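Local coordinates for protein iron Super-Oxide Dismutase (Plasmodium knowlesi, PDB 2AWP) that probably destroys toxic superoxide radicals, converting them to hydrogen peroxide and oxygen at a bound iron ion, at residues G91-K96 / N186-N191; E55-S60 / N144-N149; L8-N13 / E22-H27. All blocks are in the same frame, centred on the assembly; numbering follows the deposited sequence.

Contact 1: G91-K96 / N186-N191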
loop_
_atom_site.group_PDB
_atom_site.type_symbol
_atom_site.label_atom_id
_atom_site.label_comp_id
_atom_site.label_asym_id
_atom_site.label_seq_id
_atom_site.Cartn_x
_atom_site.Cartn_y
_atom_site.Cartn_z
ATOM N N GLY A 91 -5.765 -5.370 33.586
ATOM C CA GLY A 91 -5.458 -6.791 33.654
ATOM C C GLY A 91 -3.981 -7.028 33.372
ATOM O O GLY A 91 -3.167 -6.134 33.494
ATOM N N GLU A 92 -3.653 -8.236 32.969
ATOM C CA GLU A 92 -2.258 -8.677 32.847
ATOM C C GLU A 92 -1.381 -7.809 31.932
ATOM O O GLU A 92 -0.232 -7.513 32.262
ATOM C CB GLU A 92 -2.227 -10.144 32.415
ATOM C CG GLU A 92 -1.582 -11.048 33.463
ATOM C CD GLU A 92 -2.444 -11.277 34.705
ATOM O OE1 GLU A 92 -3.541 -11.866 34.575
ATOM O OE2 GLU A 92 -2.014 -10.888 35.820
ATOM N N ILE A 93 -1.956 -7.378 30.806
ATOM C CA ILE A 93 -1.270 -6.535 29.832
ATOM C C ILE A 93 -0.818 -5.156 30.364
ATOM O O ILE A 93 0.203 -4.623 29.954
ATOM C CB ILE A 93 -2.116 -6.387 28.509
ATOM C CG1 ILE A 93 -1.294 -5.708 27.403
ATOM C CG2 ILE A 93 -3.408 -5.577 28.753
ATOM C CD1 ILE A 93 -0.163 -6.580 26.887
ATOM N N LYS A 94 -1.577 -4.571 31.278
ATOM C CA LYS A 94 -1.163 -3.318 31.900
ATOM C C LYS A 94 0.211 -3.458 32.601
ATOM O O LYS A 94 1.098 -2.609 32.453
ATOM C CB LYS A 94 -2.208 -2.938 32.936
ATOM C CG LYS A 94 -1.894 -1.709 33.743
ATOM C CD LYS A 94 -2.983 -1.552 34.798
ATOM C CE LYS A 94 -3.148 -0.121 35.197
ATOM N NZ LYS A 94 -3.493 0.801 34.049
ATOM N N GLU A 95 0.347 -4.502 33.400
ATOM C CA GLU A 95 1.563 -4.723 34.179
ATOM C C GLU A 95 2.735 -5.102 33.270
ATOM O O GLU A 95 3.836 -4.625 33.461
ATOM C CB GLU A 95 1.321 -5.752 35.283
ATOM C CG GLU A 95 0.238 -5.339 36.303
ATOM C CD GLU A 95 -0.498 -6.546 36.915
ATOM O OE1 GLU A 95 0.181 -7.433 37.497
ATOM O OE2 GLU A 95 -1.752 -6.622 36.800
ATOM N N LYS A 96 2.478 -5.915 32.248
ATOM C CA LYS A 96 3.484 -6.316 31.259
ATOM C C LYS A 96 4.012 -5.118 30.460
ATOM O O LYS A 96 5.228 -5.019 30.188
ATOM C CB LYS A 96 2.913 -7.380 30.292
ATOM C CG LYS A 96 3.969 -8.064 29.405
ATOM C CD LYS A 96 4.796 -9.078 30.152
ATOM C CE LYS A 96 5.879 -9.650 29.247
ATOM N NZ LYS A 96 6.927 -10.349 30.010
ATOM N N ASN A 186 -8.947 -6.509 26.419
ATOM C CA ASN A 186 -9.410 -7.860 26.712
ATOM C C ASN A 186 -8.814 -8.853 25.714
ATOM O O ASN A 186 -8.361 -9.934 26.106
ATOM C CB ASN A 186 -10.949 -7.960 26.757
ATOM C CG ASN A 186 -11.558 -6.982 27.727
ATOM O OD1 ASN A 186 -11.101 -6.863 28.859
ATOM N ND2 ASN A 186 -12.568 -6.235 27.277
ATOM N N PHE A 187 -8.824 -8.496 24.429
ATOM C CA PHE A 187 -8.151 -9.325 23.412
ATOM C C PHE A 187 -6.657 -9.485 23.691
ATOM O O PHE A 187 -6.128 -10.605 23.620
ATOM C CB PHE A 187 -8.360 -8.780 21.980
ATOM C CG PHE A 187 -7.964 -9.765 20.884
ATOM C CD1 PHE A 187 -8.528 -11.051 20.839
ATOM C CD2 PHE A 187 -7.053 -9.384 19.874
ATOM C CE1 PHE A 187 -8.197 -11.962 19.809
ATOM C CE2 PHE A 187 -6.682 -10.284 18.858
ATOM C CZ PHE A 187 -7.259 -11.589 18.826
ATOM N N ALA A 188 -5.970 -8.375 23.989
ATOM C CA ALA A 188 -4.531 -8.424 24.293
ATOM C C ALA A 188 -4.246 -9.422 25.446
ATOM O O ALA A 188 -3.263 -10.170 25.409
ATOM C CB ALA A 188 -4.040 -7.049 24.691
ATOM N N ASN A 189 -5.106 -9.393 26.463
ATOM C CA ASN A 189 -4.977 -10.241 27.663
ATOM C C ASN A 189 -5.134 -11.702 27.322
ATOM O O ASN A 189 -4.390 -12.542 27.799
ATOM C CB ASN A 189 -6.005 -9.827 28.711
ATOM C CG ASN A 189 -5.502 -8.708 29.579
ATOM O OD1 ASN A 189 -4.307 -8.567 29.767
ATOM N ND2 ASN A 189 -6.407 -7.911 30.115
ATOM N N GLU A 190 -6.088 -11.981 26.452
ATOM C CA GLU A 190 -6.295 -13.327 25.992
ATOM C C GLU A 190 -5.064 -13.851 25.241
ATOM O O GLU A 190 -4.638 -14.998 25.451
ATOM C CB GLU A 190 -7.530 -13.367 25.118
ATOM C CG GLU A 190 -7.725 -14.679 24.421
ATOM C CD GLU A 190 -8.942 -14.669 23.510
ATOM O OE1 GLU A 190 -9.663 -13.647 23.461
ATOM O OE2 GLU A 190 -9.160 -15.695 22.834
ATOM N N ASN A 191 -4.488 -13.002 24.391
ATOM C CA ASN A 191 -3.322 -13.372 23.609
ATOM C C ASN A 191 -2.087 -13.547 24.501
ATOM O O ASN A 191 -1.294 -14.478 24.316
ATOM C CB ASN A 191 -3.079 -12.333 22.501
ATOM C CG ASN A 191 -4.183 -12.358 21.440
ATOM O OD1 ASN A 191 -4.705 -13.432 21.105
ATOM N ND2 ASN A 191 -4.558 -11.182 20.930
#
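Asn189 reaches across from helix 185-196 to the first turn of helix 92-101. Its CG is anti to the carbonyl carbon, chi1 -86°, and this brings the amide up to the helix start. OD1 accepts from Ile93 N, with 2.8 Å between Asn189 OD1 and Ile93 N. The hydrogen bond is fairly straight, with an N-H...O angle of 157°, and the donor lies in the plane of the amide. Glu92 N is also near, but at a poor angle, so one backbone N-H holds the oxygen. The other end of the amide is held too: Asn189 ND2 donates to His90 O, and the two bonds fix the flip of the group. Gly91 CA packs 3.8 Å from Asn189 ND2.

Ile93 crosses Asn189 obliquely. Its CG1 is anti to the backbone N and meets Ala188 CB at 4.1 Å. CG2 takes the crowded position between N and the carbonyl carbon and lies 3.3 Å from Asn189 OD1. Trp185 and Leu134 also touch the Ile93 side chain. Asn189 thus satisfies a first-turn N-H from outside that helix. The short segments cross at 78°, with axes 9.4 Å apart, a steep helix-helix packing within the C-terminal domain of the iron/manganese superoxide dismutase fold.

Contact 2: E55-S60 / N144-N149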
loop_
_atom_site.group_PDB
_atom_site.type_symbol
_atom_site.label_atom_id
_atom_site.label_comp_id
_atom_site.label_asym_id
_atom_site.label_seq_id
_atom_site.Cartn_x
_atom_site.Cartn_y
_atom_site.Cartn_z
ATOM N N GLU A 55 -2.142 -22.894 9.157
ATOM C CA GLU A 55 -1.205 -23.776 8.480
ATOM C C GLU A 55 -0.860 -23.273 7.082
ATOM O O GLU A 55 0.312 -23.240 6.710
ATOM C CB GLU A 55 -1.754 -25.201 8.432
ATOM C CG GLU A 55 -1.858 -25.792 9.809
ATOM C CD GLU A 55 -2.638 -27.090 9.832
ATOM O OE1 GLU A 55 -3.465 -27.297 8.928
ATOM O OE2 GLU A 55 -2.418 -27.886 10.764
ATOM N N ILE A 56 -1.863 -22.822 6.338
ATOM C CA ILE A 56 -1.625 -22.257 5.000
ATOM C C ILE A 56 -0.667 -21.070 5.086
ATOM O O ILE A 56 0.345 -21.037 4.381
ATOM C CB ILE A 56 -2.945 -21.861 4.269
ATOM C CG1 ILE A 56 -3.759 -23.122 3.938
ATOM C CG2 ILE A 56 -2.620 -21.163 2.928
ATOM C CD1 ILE A 56 -5.234 -22.860 3.703
ATOM N N MET A 57 -0.978 -20.124 5.979
ATOM C CA MET A 57 -0.150 -18.937 6.217
ATOM C C MET A 57 1.322 -19.298 6.523
ATOM O O MET A 57 2.269 -18.731 5.929
ATOM C CB MET A 57 -0.778 -18.150 7.362
ATOM C CG MET A 57 -0.104 -16.886 7.741
ATOM S SD MET A 57 -1.120 -16.127 9.007
ATOM C CE MET A 57 -0.545 -16.886 10.555
ATOM N N LYS A 58 1.504 -20.245 7.441
ATOM C CA LYS A 58 2.839 -20.711 7.827
ATOM C C LYS A 58 3.573 -21.488 6.738
ATOM O O LYS A 58 4.808 -21.513 6.713
ATOM C CB LYS A 58 2.767 -21.549 9.110
ATOM C CG LYS A 58 2.565 -20.705 10.372
ATOM C CD LYS A 58 2.142 -21.503 11.613
ATOM C CE LYS A 58 3.310 -22.288 12.246
ATOM N NZ LYS A 58 4.583 -21.482 12.512
ATOM N N GLU A 59 2.844 -22.112 5.822
ATOM C CA GLU A 59 3.494 -22.995 4.849
ATOM C C GLU A 59 3.496 -22.577 3.376
ATOM O O GLU A 59 4.045 -23.299 2.552
ATOM C CB GLU A 59 2.898 -24.395 4.940
ATOM C CG GLU A 59 2.997 -25.026 6.303
ATOM C CD GLU A 59 2.129 -26.281 6.428
ATOM O OE1 GLU A 59 1.976 -27.012 5.437
ATOM O OE2 GLU A 59 1.587 -26.517 7.524
ATOM N N SER A 60 2.850 -21.470 3.026
ATOM C CA SER A 60 2.747 -21.054 1.616
ATOM C C SER A 60 3.627 -19.843 1.278
ATOM O O SER A 60 4.262 -19.267 2.151
ATOM C CB SER A 60 1.310 -20.700 1.296
ATOM O OG SER A 60 0.876 -19.666 2.162
ATOM N N ASN A 144 3.469 -11.154 8.695
ATOM C CA ASN A 144 3.196 -11.079 10.132
ATOM C C ASN A 144 4.238 -11.816 10.975
ATOM O O ASN A 144 5.041 -12.604 10.440
ATOM C CB ASN A 144 1.751 -11.485 10.460
ATOM C CG ASN A 144 1.455 -12.951 10.146
ATOM O OD1 ASN A 144 2.213 -13.857 10.530
ATOM N ND2 ASN A 144 0.338 -13.186 9.481
ATOM N N PRO A 145 4.272 -11.523 12.272
ATOM C CA PRO A 145 5.269 -12.159 13.157
ATOM C C PRO A 145 5.214 -13.712 13.279
ATOM O O PRO A 145 6.206 -14.313 13.642
ATOM C CB PRO A 145 5.019 -11.474 14.522
ATOM C CG PRO A 145 4.358 -10.128 14.144
ATOM C CD PRO A 145 3.452 -10.532 12.995
ATOM N N ILE A 146 4.062 -14.339 13.032
ATOM C CA ILE A 146 3.964 -15.805 13.057
ATOM C C ILE A 146 4.771 -16.396 11.903
ATOM O O ILE A 146 5.605 -17.296 12.109
ATOM C CB ILE A 146 2.500 -16.291 13.033
ATOM C CG1 ILE A 146 1.782 -15.834 14.313
ATOM C CG2 ILE A 146 2.411 -17.837 12.873
ATOM C CD1 ILE A 146 0.290 -16.087 14.308
ATOM N N LYS A 147 4.541 -15.873 10.695
ATOM C CA LYS A 147 5.326 -16.262 9.537
ATOM C C LYS A 147 6.789 -15.966 9.771
ATOM O O LYS A 147 7.624 -16.835 9.558
ATOM C CB LYS A 147 4.833 -15.582 8.251
ATOM C CG LYS A 147 5.547 -16.042 7.004
ATOM C CD LYS A 147 5.376 -17.538 6.806
ATOM C CE LYS A 147 6.037 -18.045 5.555
ATOM N NZ LYS A 147 5.041 -18.820 4.742
ATOM N N ASP A 148 7.106 -14.762 10.230
ATOM C CA ASP A 148 8.505 -14.387 10.471
ATOM C C ASP A 148 9.130 -15.116 11.665
ATOM O O ASP A 148 10.348 -15.085 11.827
ATOM C CB ASP A 148 8.616 -12.871 10.712
ATOM C CG ASP A 148 8.140 -12.030 9.511
ATOM O OD1 ASP A 148 7.979 -12.565 8.380
ATOM O OD2 ASP A 148 7.952 -10.808 9.702
ATOM N N ASN A 149 8.298 -15.718 12.526
ATOM C CA ASN A 149 8.766 -16.369 13.774
ATOM C C ASN A 149 9.493 -15.401 14.739
ATOM O O ASN A 149 10.458 -15.765 15.450
ATOM C CB ASN A 149 9.629 -17.608 13.455
ATOM C CG ASN A 149 9.829 -18.504 14.668
ATOM O OD1 ASN A 149 8.899 -18.699 15.435
ATOM N ND2 ASN A 149 11.039 -19.019 14.852
HETATM O O HOH W 1 6.101 -19.888 10.705
#
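Charge-assisted hydrogen bonds come first. Lys147 NZ donates to backbone carbonyls at the end of helix 53-59. It lies 2.7 Å from Ser60 O and 3.0 Å from Met57 O, each bond in its carbonyl plane. A third, weak bond goes to Lys58 O. The Lys147 chain starts with CG anti to the backbone N, chi1 -175°, then bends at chi2 and chi4. The ammonium so placed probably balances the negative end of the helix dipole.

The amide of Asn144 has two roles. As N-cap, its OD1 accepts from Lys147 N at 3.1 Å, nearly along the C=O axis, and weakly from Ile146 N. Its ND2 bonds to Asn73 OD1, and makes a weak bond to Met57 SD, tip to tip, with 3.3 Å between Asn144 ND2 and Met57 SD.

The apolar part centres on Ile146. Met57 CE touches Ile146 CG2 at 3.9 Å, the chains crossing at about a right angle. Lys58 CG lies 3.8 Å from the same Ile146 CG2. A water joins Lys58 NZ to Ile146 O.

Helix 62-79 adjoins both segments: Phe65 meets Ser60 and Lys147, and Trp72 meets Ile146. Trp125 of strand 122-129 packs on Asn144, and Pro153 of strand 151-158 on Ile146.

Contact 3: L8-N13 / E22-H27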
loop_
_atom_site.group_PDB
_atom_site.type_symbol
_atom_site.label_atom_id
_atom_site.label_comp_id
_atom_site.label_asym_id
_atom_site.label_seq_id
_atom_site.Cartn_x
_atom_site.Cartn_y
_atom_site.Cartn_z
ATOM N N LEU A 8 -17.298 -10.242 12.560
ATOM C CA LEU A 8 -17.000 -9.171 13.515
ATOM C C LEU A 8 -17.741 -9.415 14.825
ATOM O O LEU A 8 -18.881 -9.887 14.827
ATOM C CB LEU A 8 -17.424 -7.811 12.955
ATOM C CG LEU A 8 -16.812 -7.239 11.666
ATOM C CD1 LEU A 8 -17.441 -5.915 11.363
ATOM C CD2 LEU A 8 -15.289 -7.057 11.727
ATOM N N LYS A 9 -17.114 -9.028 15.935
ATOM C CA LYS A 9 -17.700 -9.231 17.250
ATOM C C LYS A 9 -18.590 -8.072 17.697
ATOM O O LYS A 9 -18.961 -7.974 18.876
ATOM C CB LYS A 9 -16.567 -9.499 18.251
ATOM C CG LYS A 9 -15.864 -10.849 17.934
ATOM C CD LYS A 9 -14.649 -11.085 18.814
ATOM C CE LYS A 9 -14.275 -12.561 18.763
ATOM N NZ LYS A 9 -13.760 -12.920 17.425
ATOM N N TYR A 10 -18.888 -7.189 16.752
ATOM C CA TYR A 10 -19.593 -5.946 16.988
ATOM C C TYR A 10 -20.197 -5.463 15.663
ATOM O O TYR A 10 -19.862 -5.956 14.563
ATOM C CB TYR A 10 -18.650 -4.850 17.565
ATOM C CG TYR A 10 -17.268 -4.792 16.923
ATOM C CD1 TYR A 10 -17.085 -4.258 15.628
ATOM C CD2 TYR A 10 -16.150 -5.295 17.591
ATOM C CE1 TYR A 10 -15.822 -4.224 15.024
ATOM C CE2 TYR A 10 -14.885 -5.268 17.000
ATOM C CZ TYR A 10 -14.728 -4.716 15.717
ATOM O OH TYR A 10 -13.498 -4.674 15.129
ATOM N N ALA A 11 -21.077 -4.481 15.784
ATOM C CA ALA A 11 -21.766 -3.902 14.644
ATOM C C ALA A 11 -20.807 -3.078 13.763
ATOM O O ALA A 11 -19.744 -2.602 14.218
ATOM C CB ALA A 11 -22.946 -3.038 15.126
ATOM N N LEU A 12 -21.210 -2.921 12.507
ATOM C CA LEU A 12 -20.433 -2.248 11.485
ATOM C C LEU A 12 -20.172 -0.795 11.840
ATOM O O LEU A 12 -19.184 -0.228 11.414
ATOM C CB LEU A 12 -21.193 -2.347 10.148
ATOM C CG LEU A 12 -20.424 -2.462 8.852
ATOM C CD1 LEU A 12 -19.628 -3.757 8.808
ATOM C CD2 LEU A 12 -21.417 -2.406 7.717
ATOM N N ASN A 13 -21.063 -0.200 12.632
ATOM C CA ASN A 13 -20.912 1.181 13.075
ATOM C C ASN A 13 -20.314 1.279 14.496
ATOM O O ASN A 13 -20.282 2.355 15.056
ATOM C CB ASN A 13 -22.272 1.930 13.041
ATOM C CG ASN A 13 -23.238 1.401 14.069
ATOM O OD1 ASN A 13 -22.960 0.402 14.714
ATOM N ND2 ASN A 13 -24.397 2.031 14.192
ATOM N N GLU A 22 -18.868 3.279 7.033
ATOM C CA GLU A 22 -18.447 3.131 5.631
ATOM C C GLU A 22 -17.113 2.398 5.499
ATOM O O GLU A 22 -16.982 1.482 4.681
ATOM C CB GLU A 22 -18.354 4.480 4.922
ATOM C CG GLU A 22 -17.992 4.328 3.441
ATOM C CD GLU A 22 -17.918 5.643 2.655
ATOM O OE1 GLU A 22 -18.235 6.728 3.218
ATOM O OE2 GLU A 22 -17.510 5.573 1.466
ATOM N N THR A 23 -16.126 2.809 6.290
ATOM C CA THR A 23 -14.814 2.110 6.330
ATOM C C THR A 23 -14.969 0.630 6.670
ATOM O O THR A 23 -14.505 -0.212 5.913
ATOM C CB THR A 23 -13.760 2.817 7.228
ATOM O OG1 THR A 23 -13.383 4.063 6.621
ATOM C CG2 THR A 23 -12.472 1.971 7.363
ATOM N N LEU A 24 -15.654 0.310 7.772
ATOM C CA LEU A 24 -15.908 -1.090 8.108
ATOM C C LEU A 24 -16.603 -1.796 6.962
ATOM O O LEU A 24 -16.236 -2.914 6.638
ATOM C CB LEU A 24 -16.679 -1.247 9.438
ATOM C CG LEU A 24 -15.727 -1.526 10.621
ATOM C CD1 LEU A 24 -14.730 -0.367 10.766
ATOM C CD2 LEU A 24 -16.483 -1.748 11.909
ATOM N N ASN A 25 -17.575 -1.142 6.328
ATOM C CA ASN A 25 -18.253 -1.750 5.161
ATOM C C ASN A 25 -17.266 -2.167 4.049
ATOM O O ASN A 25 -17.209 -3.342 3.671
ATOM C CB ASN A 25 -19.401 -0.865 4.616
ATOM C CG ASN A 25 -20.386 -1.651 3.738
ATOM O OD1 ASN A 25 -20.481 -2.888 3.841
ATOM N ND2 ASN A 25 -21.125 -0.942 2.875
ATOM N N PHE A 26 -16.463 -1.237 3.561
ATOM C CA PHE A 26 -15.467 -1.584 2.528
ATOM C C PHE A 26 -14.361 -2.541 3.029
ATOM O O PHE A 26 -14.030 -3.537 2.377
ATOM C CB PHE A 26 -14.870 -0.308 1.883
ATOM C CG PHE A 26 -15.819 0.417 0.964
ATOM C CD1 PHE A 26 -15.958 0.026 -0.357
ATOM C CD2 PHE A 26 -16.613 1.469 1.436
ATOM C CE1 PHE A 26 -16.871 0.677 -1.222
ATOM C CE2 PHE A 26 -17.541 2.137 0.586
ATOM C CZ PHE A 26 -17.664 1.741 -0.756
ATOM N N HIS A 27 -13.832 -2.251 4.210
ATOM C CA HIS A 27 -12.671 -2.939 4.731
ATOM C C HIS A 27 -13.030 -4.386 5.055
ATOM O O HIS A 27 -12.339 -5.311 4.604
ATOM C CB HIS A 27 -12.173 -2.195 5.966
ATOM C CG HIS A 27 -10.731 -2.437 6.302
ATOM N ND1 HIS A 27 -10.077 -1.711 7.271
ATOM C CD2 HIS A 27 -9.816 -3.305 5.806
ATOM C CE1 HIS A 27 -8.835 -2.136 7.383
ATOM N NE2 HIS A 27 -8.660 -3.107 6.519
#
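Leu24 is the centre of this contact. It is buried, and its CB points from helix 21-43 toward the 8-13 loop. The tight part is its meeting with Leu12. Leu24 CD2 sits 3.1 Å from Leu12 O, a close approach of a methyl to a carbonyl oxygen. Leu24 CB is also close to the same Leu12 O, at 3.3 Å. The first torsion of Leu24, chi1 -97°, is off the usual staggered values, which fits a crowded site. The Leu12 and Leu24 side chains slide past each other in opposite directions, with Leu12 CD1 3.9 Å from Leu24 CB. Leu12 CG packs against the same CB. Tyr10 meets the CD2 methyl from another direction. Its CE1 comes within 4.0 Å of Leu24 CD2, and the methyl lies at the ring edge, near its plane. The tyrosine side chain crosses Leu24 at about a right angle, and its OH is hydrogen-bonded to Trp78 O. Leu8 CD1 adds a lighter touch at 4.3 Å from Leu24 CD2. Trp78 of helix 62-79 also packs on Leu8 and on Leu24.

The looser side begins at the other branch of Leu12, itself a partly exposed residue. This branch turns outward along the helix to Asn25, where Leu12 CD2 lies 4.0 Å from Asn25 CB. Asn25 is partly exposed, and its OD1 is hydrogen-bonded to Asn29 ND2, one turn on along the helix. Glu22 faces away from the loop and forms a salt bridge with Arg169 of the second subunit.

His27, on the same helix, is a probable iron ligand, with His74, Asp158 and His162. It makes no contact with the loop. The two segments are joined by apolar packing round Leu24 and not by hydrogen bonds. Shape therefore places the loop on the helix that carries this probable ligand.

How the contacts relate
Contact 3 comes first along the chain and closes before the others open. It lies in the alpha-hairpin domain, on helix 21-43. Contact 2 joins that domain, through helix 53-59, to the short helix 145-148 of the C-terminal domain. Contact 1 stays within the C-terminal domain, between helices 92-101 and 185-196. Contacts 1 and 2 cross in sequence, so their segments alternate. The centres are 23 to 26 Å apart, and none of the contacts touch. Contacts 2 and 3 lie on opposite sides of the chain's centre. Helix 62-79, which carries the probable iron ligand His74, borders all three. The contacts thus tie separate parts of both domains together around that helix.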